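Long-range contacts in segregation and condensation protein B (Mycobacterium tuberculosis, PDB 2Z99), which probably takes part in chromosome partition at cell division, as a winged-helix subunit that works with ScpA and SMC in the bacterial condensin complex: residues E10-L16 against T40-R46; I27-A33 against T70-R75; A94-L98 against L135-G139; A102-L106 against V131-L135; Q113-R117 against A152-T157. All blocks are in the same frame, centred on the assembly; numbering follows the deposited sequence.

Contact 1. Residues E10-L16 against T40-R46; sequences ELDADEL and TEQPVYR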
# COMPACT_ATOMS: atom_id res chain seq x y z
N GLU A 10 2.71 -2.20 28.77
CA GLU A 10 4.11 -2.06 28.40
C GLU A 10 4.58 -3.17 27.47
O GLU A 10 4.26 -4.34 27.66
CB GLU A 10 5.00 -2.05 29.65
CG GLU A 10 5.95 -0.85 29.72
CD GLU A 10 6.53 -0.47 28.36
OE1 GLU A 10 5.79 0.11 27.54
OE2 GLU A 10 7.72 -0.75 28.11
N LEU A 11 5.37 -2.78 26.47
CA LEU A 11 5.87 -3.71 25.47
C LEU A 11 7.38 -3.87 25.55
O LEU A 11 8.12 -2.89 25.51
CB LEU A 11 5.54 -3.18 24.06
CG LEU A 11 4.25 -2.38 23.85
CD1 LEU A 11 4.32 -1.66 22.52
CD2 LEU A 11 3.05 -3.30 23.91
N ASP A 12 7.85 -5.12 25.66
CA ASP A 12 9.28 -5.35 25.71
C ASP A 12 9.83 -5.14 24.30
O ASP A 12 9.07 -4.91 23.36
CB ASP A 12 9.60 -6.76 26.21
CG ASP A 12 9.09 -7.86 25.30
OD1 ASP A 12 9.36 -7.80 24.08
OD2 ASP A 12 8.44 -8.80 25.80
N ALA A 13 11.14 -5.23 24.16
CA ALA A 13 11.80 -5.03 22.88
C ALA A 13 11.12 -5.78 21.76
O ALA A 13 10.78 -5.20 20.72
CB ALA A 13 13.25 -5.46 22.98
N ASP A 14 10.94 -7.08 21.96
CA ASP A 14 10.31 -7.93 20.96
C ASP A 14 8.86 -7.56 20.63
O ASP A 14 8.43 -7.75 19.50
CB ASP A 14 10.40 -9.40 21.40
CG ASP A 14 11.74 -10.02 21.06
OD1 ASP A 14 12.66 -9.27 20.66
OD2 ASP A 14 11.88 -11.26 21.19
N GLU A 15 8.12 -7.05 21.59
CA GLU A 15 6.74 -6.66 21.30
C GLU A 15 6.70 -5.37 20.50
O GLU A 15 5.98 -5.27 19.52
CB GLU A 15 5.94 -6.48 22.59
CG GLU A 15 5.15 -7.71 22.96
CD GLU A 15 4.20 -8.13 21.86
OE1 GLU A 15 3.25 -7.36 21.57
OE2 GLU A 15 4.40 -9.22 21.27
N LEU A 16 7.49 -4.39 20.91
CA LEU A 16 7.54 -3.10 20.23
C LEU A 16 7.89 -3.32 18.76
O LEU A 16 7.34 -2.66 17.88
CB LEU A 16 8.60 -2.20 20.87
CG LEU A 16 8.36 -0.69 20.94
CD1 LEU A 16 9.61 0.03 20.46
CD2 LEU A 16 7.16 -0.30 20.11
N THR A 40 1.75 4.01 19.60
CA THR A 40 2.18 2.91 20.43
C THR A 40 2.35 3.28 21.91
O THR A 40 2.68 2.43 22.73
CB THR A 40 3.47 2.36 19.88
OG1 THR A 40 3.62 1.02 20.34
CG2 THR A 40 4.64 3.21 20.32
N GLU A 41 2.13 4.55 22.24
CA GLU A 41 2.25 5.01 23.62
C GLU A 41 3.64 4.86 24.24
O GLU A 41 3.76 4.56 25.43
CB GLU A 41 1.25 4.25 24.48
CG GLU A 41 0.38 5.13 25.33
CD GLU A 41 -1.08 4.81 25.15
OE1 GLU A 41 -1.46 3.63 25.32
OE2 GLU A 41 -1.85 5.75 24.83
N GLN A 42 4.69 5.07 23.45
CA GLN A 42 6.05 4.95 23.94
C GLN A 42 6.82 6.25 23.78
O GLN A 42 6.34 7.19 23.15
CB GLN A 42 6.79 3.86 23.16
CG GLN A 42 6.16 2.48 23.23
CD GLN A 42 6.17 1.92 24.63
OE1 GLN A 42 7.22 1.77 25.24
NE2 GLN A 42 4.99 1.61 25.15
N PRO A 43 8.02 6.33 24.38
CA PRO A 43 8.83 7.54 24.25
C PRO A 43 9.38 7.53 22.82
O PRO A 43 9.79 6.47 22.33
CB PRO A 43 9.94 7.33 25.28
CG PRO A 43 9.28 6.49 26.32
CD PRO A 43 8.50 5.50 25.49
N VAL A 44 9.39 8.67 22.15
CA VAL A 44 9.88 8.67 20.79
C VAL A 44 11.33 8.21 20.70
O VAL A 44 11.68 7.49 19.77
CB VAL A 44 9.74 10.07 20.11
CG1 VAL A 44 8.42 10.69 20.49
CG2 VAL A 44 10.91 10.97 20.46
N TYR A 45 12.17 8.58 21.66
CA TYR A 45 13.58 8.18 21.60
C TYR A 45 13.72 6.67 21.47
O TYR A 45 14.65 6.17 20.85
CB TYR A 45 14.33 8.68 22.85
CG TYR A 45 14.18 7.80 24.08
CD1 TYR A 45 14.94 6.64 24.21
CD2 TYR A 45 13.24 8.10 25.06
CE1 TYR A 45 14.76 5.79 25.28
CE2 TYR A 45 13.05 7.25 26.14
CZ TYR A 45 13.82 6.10 26.24
OH TYR A 45 13.64 5.24 27.31
N ARG A 46 12.77 5.95 22.08
CA ARG A 46 12.74 4.49 22.07
C ARG A 46 12.33 4.00 20.67
O ARG A 46 13.00 3.15 20.08
CB ARG A 46 11.74 4.01 23.14
CG ARG A 46 11.54 2.50 23.26
CD ARG A 46 10.87 2.21 24.60
NE ARG A 46 10.19 0.91 24.72
CZ ARG A 46 10.74 -0.26 24.45
NH1 ARG A 46 12.00 -0.32 24.03
NH2 ARG A 46 10.05 -1.38 24.63

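Contact 2. Residues I27-A33 against T70-R75; sequences IDTPVTA and TSEGWR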
# COMPACT_ATOMS: atom_id res chain seq x y z
N ILE A 27 0.69 1.76 6.29
CA ILE A 27 0.82 3.14 5.81
C ILE A 27 1.11 3.25 4.32
O ILE A 27 1.83 2.43 3.75
CB ILE A 27 1.93 3.89 6.57
CG1 ILE A 27 3.28 3.23 6.29
CG2 ILE A 27 1.60 3.93 8.05
CD1 ILE A 27 4.44 3.92 6.90
N ASP A 28 0.55 4.28 3.70
CA ASP A 28 0.74 4.51 2.27
C ASP A 28 1.64 5.73 2.04
O ASP A 28 1.85 6.17 0.91
CB ASP A 28 -0.61 4.72 1.58
CG ASP A 28 -0.63 4.21 0.15
OD1 ASP A 28 -0.29 3.02 -0.08
OD2 ASP A 28 -0.98 5.00 -0.75
N THR A 29 2.16 6.28 3.14
CA THR A 29 3.04 7.45 3.09
C THR A 29 3.93 7.35 4.32
O THR A 29 3.56 6.71 5.29
CB THR A 29 2.24 8.79 3.18
OG1 THR A 29 1.82 9.02 4.54
CG2 THR A 29 1.02 8.75 2.30
N PRO A 30 5.10 7.98 4.30
CA PRO A 30 5.97 7.90 5.47
C PRO A 30 5.23 8.32 6.74
O PRO A 30 4.34 9.18 6.69
CB PRO A 30 7.10 8.87 5.14
CG PRO A 30 7.21 8.75 3.65
CD PRO A 30 5.76 8.71 3.20
N VAL A 31 5.58 7.68 7.85
CA VAL A 31 5.01 8.01 9.15
C VAL A 31 6.16 8.60 9.94
O VAL A 31 7.34 8.41 9.60
CB VAL A 31 4.50 6.79 9.94
CG1 VAL A 31 3.08 6.50 9.58
CG2 VAL A 31 5.39 5.59 9.69
N THR A 32 5.83 9.31 11.01
CA THR A 32 6.86 9.92 11.82
C THR A 32 7.09 9.08 13.07
O THR A 32 6.19 8.38 13.53
CB THR A 32 6.45 11.35 12.22
OG1 THR A 32 7.51 11.95 12.96
CG2 THR A 32 5.19 11.33 13.07
N ALA A 33 8.30 9.16 13.61
CA ALA A 33 8.62 8.43 14.82
C ALA A 33 7.60 8.82 15.89
O ALA A 33 7.10 7.98 16.64
CB ALA A 33 10.02 8.79 15.28
N THR A 70 13.02 9.30 5.87
CA THR A 70 13.00 10.48 5.01
C THR A 70 12.41 11.65 5.79
O THR A 70 11.82 11.45 6.86
CB THR A 70 12.14 10.21 3.75
OG1 THR A 70 12.36 11.26 2.79
CG2 THR A 70 10.67 10.16 4.11
N SER A 71 12.55 12.87 5.27
CA SER A 71 12.02 14.04 5.97
C SER A 71 10.54 13.83 6.32
O SER A 71 10.06 14.36 7.32
CB SER A 71 12.18 15.30 5.11
OG SER A 71 11.40 15.25 3.93
N GLU A 72 9.83 13.06 5.51
CA GLU A 72 8.42 12.78 5.76
C GLU A 72 8.26 11.73 6.86
O GLU A 72 7.14 11.45 7.29
CB GLU A 72 7.75 12.26 4.50
CG GLU A 72 7.49 13.28 3.40
CD GLU A 72 6.92 12.63 2.15
OE1 GLU A 72 7.72 12.02 1.40
OE2 GLU A 72 5.69 12.70 1.92
N GLY A 73 9.37 11.13 7.29
CA GLY A 73 9.31 10.10 8.32
C GLY A 73 9.90 8.75 7.91
O GLY A 73 10.85 8.70 7.12
N TRP A 74 9.35 7.67 8.47
CA TRP A 74 9.83 6.32 8.18
C TRP A 74 8.86 5.54 7.30
O TRP A 74 7.64 5.69 7.42
CB TRP A 74 10.03 5.52 9.47
CG TRP A 74 11.19 5.93 10.32
CD1 TRP A 74 11.20 6.91 11.28
CD2 TRP A 74 12.52 5.38 10.30
NE1 TRP A 74 12.45 7.01 11.85
CE2 TRP A 74 13.28 6.08 11.27
CE3 TRP A 74 13.13 4.37 9.56
CZ2 TRP A 74 14.62 5.79 11.51
CZ3 TRP A 74 14.48 4.08 9.80
CH2 TRP A 74 15.20 4.79 10.78
N ARG A 75 9.41 4.68 6.44
CA ARG A 75 8.59 3.89 5.53
C ARG A 75 9.35 2.69 4.99
O ARG A 75 10.55 2.75 4.79
CB ARG A 75 8.14 4.80 4.38
CG ARG A 75 7.23 4.17 3.34
CD ARG A 75 6.95 5.17 2.21
NE ARG A 75 5.80 4.76 1.40
CZ ARG A 75 5.28 5.45 0.39
NH1 ARG A 75 5.80 6.62 0.01
NH2 ARG A 75 4.22 4.96 -0.25

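Contact 3. Residues A94-L98 against L135-G139; sequences ARTKL and LLARG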
# COMPACT_ATOMS: atom_id res chain seq x y z
N ALA A 94 -0.34 -5.40 -17.12
CA ALA A 94 -0.71 -4.53 -18.22
C ALA A 94 -1.57 -5.25 -19.26
O ALA A 94 -2.57 -4.70 -19.73
CB ALA A 94 0.56 -4.00 -18.89
N ARG A 95 -1.19 -6.47 -19.61
CA ARG A 95 -1.96 -7.22 -20.59
C ARG A 95 -2.64 -8.44 -20.01
O ARG A 95 -1.99 -9.35 -19.49
CB ARG A 95 -1.05 -7.64 -21.75
CG ARG A 95 -0.70 -6.49 -22.68
CD ARG A 95 0.33 -6.89 -23.71
NE ARG A 95 0.57 -5.80 -24.66
CZ ARG A 95 1.61 -5.75 -25.48
NH1 ARG A 95 2.51 -6.72 -25.47
NH2 ARG A 95 1.74 -4.73 -26.31
N THR A 96 -3.96 -8.45 -20.11
CA THR A 96 -4.77 -9.56 -19.61
C THR A 96 -4.60 -10.76 -20.54
O THR A 96 -4.09 -10.62 -21.65
CB THR A 96 -6.26 -9.16 -19.52
OG1 THR A 96 -6.72 -8.70 -20.80
CG2 THR A 96 -6.45 -8.04 -18.50
N LYS A 97 -5.03 -11.93 -20.09
CA LYS A 97 -4.93 -13.15 -20.88
C LYS A 97 -5.64 -13.01 -22.23
O LYS A 97 -6.38 -12.04 -22.45
CB LYS A 97 -5.53 -14.32 -20.08
CG LYS A 97 -5.68 -15.64 -20.85
CD LYS A 97 -4.36 -16.17 -21.37
CE LYS A 97 -4.56 -17.42 -22.21
NZ LYS A 97 -3.27 -17.91 -22.76
N LEU A 98 -5.41 -13.95 -23.14
CA LEU A 98 -6.05 -13.92 -24.45
C LEU A 98 -7.42 -14.58 -24.40
O LEU A 98 -7.58 -15.67 -23.84
CB LEU A 98 -5.19 -14.62 -25.50
CG LEU A 98 -4.01 -13.87 -26.14
CD1 LEU A 98 -3.29 -14.77 -27.13
CD2 LEU A 98 -4.52 -12.63 -26.85
N LEU A 135 -2.85 -9.36 -31.30
CA LEU A 135 -1.93 -10.43 -31.66
C LEU A 135 -0.65 -9.84 -32.22
O LEU A 135 0.44 -10.38 -32.00
CB LEU A 135 -2.55 -11.35 -32.71
CG LEU A 135 -3.59 -12.36 -32.23
CD1 LEU A 135 -4.00 -13.21 -33.41
CD2 LEU A 135 -3.01 -13.22 -31.13
N LEU A 136 -0.77 -8.74 -32.97
CA LEU A 136 0.39 -8.08 -33.55
C LEU A 136 1.23 -7.39 -32.47
O LEU A 136 2.43 -7.63 -32.36
CB LEU A 136 -0.04 -7.05 -34.59
CG LEU A 136 -0.69 -7.58 -35.87
CD1 LEU A 136 -1.12 -6.40 -36.73
CD2 LEU A 136 0.29 -8.47 -36.62
N ALA A 137 0.58 -6.54 -31.68
CA ALA A 137 1.26 -5.82 -30.61
C ALA A 137 1.96 -6.76 -29.64
O ALA A 137 3.02 -6.44 -29.12
CB ALA A 137 0.27 -4.95 -29.87
N ARG A 138 1.36 -7.92 -29.39
CA ARG A 138 1.96 -8.89 -28.47
C ARG A 138 3.01 -9.74 -29.17
O ARG A 138 3.53 -10.69 -28.58
CB ARG A 138 0.90 -9.82 -27.88
CG ARG A 138 -0.16 -9.12 -27.08
CD ARG A 138 -1.02 -10.14 -26.38
NE ARG A 138 -2.08 -9.49 -25.62
CZ ARG A 138 -2.74 -10.07 -24.62
NH1 ARG A 138 -2.42 -11.31 -24.26
NH2 ARG A 138 -3.70 -9.42 -23.99
N GLY A 139 3.29 -9.41 -30.44
CA GLY A 139 4.29 -10.13 -31.20
C GLY A 139 4.03 -11.60 -31.46
O GLY A 139 4.97 -12.36 -31.71

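Contact 4. Residues A102-L106 against V131-L135; sequences ALETL and VMRTL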
# COMPACT_ATOMS: atom_id res chain seq x y z
N ALA A 102 -9.55 -14.76 -29.52
CA ALA A 102 -8.18 -14.45 -29.92
C ALA A 102 -7.37 -15.72 -30.21
O ALA A 102 -6.76 -15.83 -31.26
CB ALA A 102 -7.50 -13.64 -28.84
N LEU A 103 -7.37 -16.66 -29.28
CA LEU A 103 -6.62 -17.90 -29.50
C LEU A 103 -7.12 -18.55 -30.78
O LEU A 103 -6.33 -19.05 -31.60
CB LEU A 103 -6.81 -18.86 -28.32
CG LEU A 103 -6.05 -18.63 -27.00
CD1 LEU A 103 -4.72 -17.94 -27.29
CD2 LEU A 103 -6.89 -17.80 -26.04
N GLU A 104 -8.43 -18.51 -30.96
CA GLU A 104 -9.08 -19.07 -32.13
C GLU A 104 -8.43 -18.51 -33.40
O GLU A 104 -7.96 -19.25 -34.25
CB GLU A 104 -10.56 -18.71 -32.13
CG GLU A 104 -11.51 -19.84 -32.47
CD GLU A 104 -12.00 -20.58 -31.24
OE1 GLU A 104 -11.25 -21.42 -30.71
OE2 GLU A 104 -13.15 -20.31 -30.81
N THR A 105 -8.41 -17.19 -33.51
CA THR A 105 -7.83 -16.56 -34.69
C THR A 105 -6.33 -16.72 -34.75
O THR A 105 -5.73 -16.67 -35.82
CB THR A 105 -8.22 -15.05 -34.80
OG1 THR A 105 -7.09 -14.28 -35.21
CG2 THR A 105 -8.74 -14.53 -33.50
N LEU A 106 -5.71 -16.93 -33.60
CA LEU A 106 -4.26 -17.12 -33.58
C LEU A 106 -4.01 -18.45 -34.27
O LEU A 106 -3.14 -18.56 -35.12
CB LEU A 106 -3.74 -17.19 -32.14
CG LEU A 106 -2.27 -16.83 -31.87
CD1 LEU A 106 -1.86 -17.55 -30.60
CD2 LEU A 106 -1.37 -17.24 -33.02
N VAL A 131 -8.60 -8.26 -32.69
CA VAL A 131 -7.77 -9.39 -32.32
C VAL A 131 -6.47 -9.43 -33.11
O VAL A 131 -5.44 -9.85 -32.60
CB VAL A 131 -8.52 -10.72 -32.53
CG1 VAL A 131 -7.58 -11.88 -32.33
CG2 VAL A 131 -9.67 -10.83 -31.55
N MET A 132 -6.52 -8.99 -34.37
CA MET A 132 -5.31 -8.97 -35.18
C MET A 132 -4.34 -8.01 -34.53
O MET A 132 -3.17 -8.32 -34.31
CB MET A 132 -5.62 -8.50 -36.61
CG MET A 132 -6.22 -9.57 -37.50
SD MET A 132 -5.19 -11.04 -37.63
CE MET A 132 -4.20 -10.66 -39.04
N ARG A 133 -4.85 -6.82 -34.22
CA ARG A 133 -4.07 -5.78 -33.57
C ARG A 133 -3.36 -6.30 -32.33
O ARG A 133 -2.13 -6.24 -32.24
CB ARG A 133 -4.99 -4.63 -33.18
CG ARG A 133 -4.28 -3.38 -32.71
CD ARG A 133 -5.26 -2.44 -32.02
NE ARG A 133 -6.50 -2.32 -32.77
CZ ARG A 133 -7.66 -1.93 -32.23
NH1 ARG A 133 -7.72 -1.61 -30.94
NH2 ARG A 133 -8.75 -1.87 -32.98
N THR A 134 -4.12 -6.82 -31.36
CA THR A 134 -3.49 -7.30 -30.14
C THR A 134 -2.48 -8.40 -30.45
O THR A 134 -1.36 -8.38 -29.95
CB THR A 134 -4.53 -7.81 -29.09
OG1 THR A 134 -5.13 -9.02 -29.54
CG2 THR A 134 -5.61 -6.77 -28.85
N LEU A 135 -2.85 -9.36 -31.30
CA LEU A 135 -1.93 -10.43 -31.66
C LEU A 135 -0.65 -9.84 -32.22
O LEU A 135 0.44 -10.38 -32.00
CB LEU A 135 -2.55 -11.35 -32.71
CG LEU A 135 -3.59 -12.36 -32.23
CD1 LEU A 135 -4.00 -13.21 -33.41
CD2 LEU A 135 -3.01 -13.22 -31.13

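Contact 5. Residues Q113-R117 against A152-T157; sequences QPVTR and AVTFAT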
# COMPACT_ATOMS: atom_id res chain seq x y z
N GLN A 113 -0.66 -20.44 -41.73
CA GLN A 113 0.50 -19.55 -41.79
C GLN A 113 0.40 -18.44 -42.83
O GLN A 113 -0.30 -17.46 -42.58
CB GLN A 113 1.77 -20.36 -41.98
CG GLN A 113 3.00 -19.66 -41.43
CD GLN A 113 2.92 -19.47 -39.93
OE1 GLN A 113 2.20 -20.19 -39.24
NE2 GLN A 113 3.69 -18.52 -39.42
N PRO A 114 1.08 -18.54 -43.99
CA PRO A 114 0.88 -17.39 -44.88
C PRO A 114 -0.61 -17.23 -45.14
O PRO A 114 -1.19 -18.05 -45.85
CB PRO A 114 1.65 -17.78 -46.14
CG PRO A 114 2.68 -18.71 -45.63
CD PRO A 114 1.91 -19.55 -44.66
N VAL A 115 -1.22 -16.20 -44.55
CA VAL A 115 -2.65 -15.93 -44.71
C VAL A 115 -2.93 -14.45 -44.68
O VAL A 115 -2.31 -13.71 -43.91
CB VAL A 115 -3.48 -16.53 -43.57
CG1 VAL A 115 -3.54 -18.03 -43.70
CG2 VAL A 115 -2.89 -16.14 -42.24
N THR A 116 -3.87 -14.01 -45.51
CA THR A 116 -4.27 -12.61 -45.54
C THR A 116 -5.33 -12.49 -44.45
O THR A 116 -5.97 -13.49 -44.11
CB THR A 116 -4.93 -12.25 -46.89
OG1 THR A 116 -5.74 -13.35 -47.33
CG2 THR A 116 -3.87 -11.95 -47.95
N ARG A 117 -5.53 -11.31 -43.89
CA ARG A 117 -6.55 -11.24 -42.87
C ARG A 117 -7.91 -11.50 -43.50
O ARG A 117 -8.83 -11.95 -42.84
CB ARG A 117 -6.55 -9.89 -42.14
CG ARG A 117 -6.65 -8.68 -43.00
CD ARG A 117 -7.57 -7.67 -42.35
NE ARG A 117 -7.29 -7.47 -40.93
CZ ARG A 117 -6.21 -6.85 -40.45
NH1 ARG A 117 -5.29 -6.37 -41.26
NH2 ARG A 117 -6.06 -6.71 -39.14
N ALA A 152 -2.49 -8.28 -50.97
CA ALA A 152 -2.92 -8.11 -49.59
C ALA A 152 -1.85 -8.71 -48.69
O ALA A 152 -1.44 -9.85 -48.90
CB ALA A 152 -4.26 -8.82 -49.37
N VAL A 153 -1.41 -7.95 -47.70
CA VAL A 153 -0.39 -8.43 -46.80
C VAL A 153 -0.76 -9.80 -46.25
O VAL A 153 -1.93 -10.11 -46.02
CB VAL A 153 -0.15 -7.45 -45.62
CG1 VAL A 153 0.15 -6.06 -46.15
CG2 VAL A 153 -1.36 -7.41 -44.72
N THR A 154 0.26 -10.63 -46.06
CA THR A 154 0.10 -11.98 -45.54
C THR A 154 0.67 -11.97 -44.12
O THR A 154 1.45 -11.08 -43.77
CB THR A 154 0.86 -12.98 -46.45
OG1 THR A 154 0.86 -14.29 -45.86
CG2 THR A 154 2.28 -12.53 -46.68
N PHE A 155 0.27 -12.95 -43.31
CA PHE A 155 0.72 -13.02 -41.92
C PHE A 155 1.27 -14.37 -41.53
O PHE A 155 1.00 -15.38 -42.18
CB PHE A 155 -0.42 -12.68 -40.94
CG PHE A 155 -0.87 -11.25 -41.00
CD1 PHE A 155 -1.74 -10.81 -41.99
CD2 PHE A 155 -0.37 -10.32 -40.09
CE1 PHE A 155 -2.10 -9.49 -42.09
CE2 PHE A 155 -0.73 -8.98 -40.17
CZ PHE A 155 -1.59 -8.56 -41.17
N ALA A 156 2.03 -14.39 -40.44
CA ALA A 156 2.59 -15.62 -39.93
C ALA A 156 2.85 -15.48 -38.44
O ALA A 156 2.94 -14.37 -37.91
CB ALA A 156 3.88 -15.96 -40.65
N THR A 157 2.94 -16.62 -37.77
CA THR A 157 3.22 -16.63 -36.36
C THR A 157 4.71 -16.36 -36.23
O THR A 157 5.50 -16.83 -37.05
CB THR A 157 2.90 -17.99 -35.75
OG1 THR A 157 3.63 -19.01 -36.43
CG2 THR A 157 1.41 -18.28 -35.86
O HOH W 1 -4.23 -9.20 -45.25

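Contact 1. Residues E10-L16 against T40-R46
T40 meets the methyl ends of two leucines: its OG1 lies 3.5 Å from L11 CD1 and a little farther from L16 CD2. No hydrogen-bond partner is modelled for this buried hydroxyl. After E41, whose positive phi ends helix 33-40 in a Schellman motif, Q42 turns back toward the N-terminal segment. Its chain is bent at chi2 (-64°), which brings the amide beside the carboxylate of E10, the two planes only 21° apart. Q42 NE2 donates to E10 OE1 over 2.9 Å, staying close to its own amide plane. Glutamine suits this place because its other amide atom, OE1, accepts from R46 NE at 3.1 Å, near the guanidinium plane. Extended from CG to NE, R46 on the first turn of helix 44-60 reaches the backbone at L11: NH2 comes 2.6 Å from L11 O in a weak, bent bond, while L16 CD1 sits over the centre of one guanidinium face. Y85 of the second subunit packs on L11 and T40. Q42 thus joins carboxylate to guanidinium, and with NE2 and OE1 both engaged its amide is held; E10, with OE2 4.2 Å from R46 NH2, probably steadies the arginine's charge without a salt bridge.

Contact 2. Residues I27-A33 against T70-R75
The side chain of R75 is extended, with CG anti to the backbone N (chi1 -178°), and this carries it across the ring of P30 as far as the backbone of D28 and T29. R75 CD lies 3.9 Å from P30 CD, and T29 CA sits over the centre of one guanidinium face. In V31, chi1 of -88° puts CG2 between the backbone N and the carbonyl carbon, where it packs 3.2 Å from W74 O. That same carbonyl accepts from V31 N at 2.9 Å in a nearly straight bond (170°). With the return bond from W74 N to V31 O, modelled so short that its length is doubtful, it makes V31 and W74 a hydrogen-bonded antiparallel pair, a single bridge beside the hairpin of strands 65-70 and 73-78. Proline suits position 30: lacking an N-H, it leaves no donor to satisfy, and its rigid ring packs between R75 and the turn. P30 CB lies 3.5 Å from E72 CB. P30 CG lies 3.8 Å from T70 CG2. G73 closes the type I turn with positive phi, which favours glycine. W74 sends its indole onto helix 44-60, against L51 and A55. Backbone bonds therefore align this loop on the wing of a winged-helix domain, while the side chains add mainly apolar contact, the arginine serving through its aliphatic length and flat face, with no salt bridge across the contact.

Contact 3. Residues A94-L98 against L135-G139
R138 reaches out from the C-terminal end of helix 129-137 to the linker R95-L98, and its extended chain can be followed outward from CB. CG comes 3.9 Å from R95 NH1. NE then passes between R95 CD, 4.0 Å away, and L98 CD2. At the guanidinium the two sides are filled by different residues: L98 CD2 lies 3.6 Å above one face and R95 CB 3.9 Å above the other, both offset toward the rim. The tip ends on T96 O, to which NH2 donates at 2.7 Å (147°) while NH1 adds a weak, longer bond, so one carbonyl engages both terminal nitrogens. Arginine suits this place because its flat head can be sandwiched between carbon atoms and still donate at its edge. R95 slides past in the opposite direction, its guanidinium turned only 12° from that of R138 and its NH2 3.9 Å from A137 CB. Leucine at 98 bridges two settings, lying over the arginine and also touching L135 and L103. The helix itself closes with G139, whose positive phi completes a Schellman motif. This is a linker pinned against its neighbouring domain: the chain leaving helix 83-94 is held to the C-terminal winged helix just before helix 100-112 begins.

Contact 4. Residues A102-L106 against V131-L135
A102 and L106 pack against V131 and L135 where two helices of the C-terminal winged-helix domain cross, helix 100-112 and helix 129-137, the latter in the position of the recognition helix of this fold. The short axes pass 10.0 Å apart at an angle of -77°, so the contact is compact and rests on a few side chains. Packing is closest at the A102 end, where the CA atoms of A102 and V131 are 5.6 Å apart. The small alanine allows this approach: V131, with CG1 anti to its backbone N (chi1 172°), lays that methyl 3.6 Å from A102 CA and 3.9 Å from A102 CB. T105 faces V131 and L135 from the next turn. Its buried OG1, for which the model holds no hydrogen-bond partner, rests against L135 CD1. At the other end the backbones diverge and longer side chains make up the distance. The CD2 methyl of L135 meets CG and CB of L106, and I141 on the neighbouring strand touches both residues, so leucine suits positions where the helices stand farther apart. The outer sides are of another character: E104 and R133 are exposed and turn from the interface, while T134 bonds back to its own helix through V131 O. M132 also points away, toward F155 and I141 in the domain core. Between the leucines, the closest approach is L106 CG to L135 CD2, 3.8 Å.

Contact 5. Residues Q113-R117 against A152-T157
V115 and F155 pair loosely as antiparallel neighbours, joining the short strand 115-116 to strand 153-157 in the three-stranded sheet of a winged-helix domain. F155 N donates to V115 O at 2.8 Å, and the return bond from V115 N to F155 O is weak. The end-to-end directions are 134° apart, and where T116 faces T154 the CA atoms approach to 4.4 Å. Proline at 114 suits the entry to so short a strand because it fixes phi; its CA makes a C-H...O contact with F155 O. V115 and F155 send their side chains to the same face of the sheet, where V109 of helix 100-112 packs on the valine and M132 and L136 of helix 129-137 on the ring. Phenylalanine fills this interior, and V115 O lies at its ring edge, 3.5 Å from CD1. T116 precedes helix 117-124 as its N-cap. With CG2 anti to its carbonyl carbon, the methyl packs 3.5 Å from A152 CB, the small alanine fitting beside it. R117 ends the contact near F155 CZ. Beyond the last direct pair a water takes over, accepting from R117 N at 2.8 Å and donating to V153 O at 2.6 Å.

Overall arrangement
The five contacts fall into two groups on opposite sides of the chain's centre. Contacts 1 and 2 belong to the N-terminal half, their centres 18 Å apart; both lie partly or largely at the surface and use backbone carbonyls, polar groups and extended arginines. Contacts 4 and 5 lie in the C-terminal winged helix, and contact 3 ties the linker to it. Contact 4 is the buried one, apolar and without hydrogen bonds across it; contact 3, on the same helix 129-137 and sharing L135, is a surface contact held by an arginine. Contact 5 adds strand pairing and touches contact 4 where L106 packs on T157. Contacts 1 and 5 lie farthest apart, about 69 Å between centres.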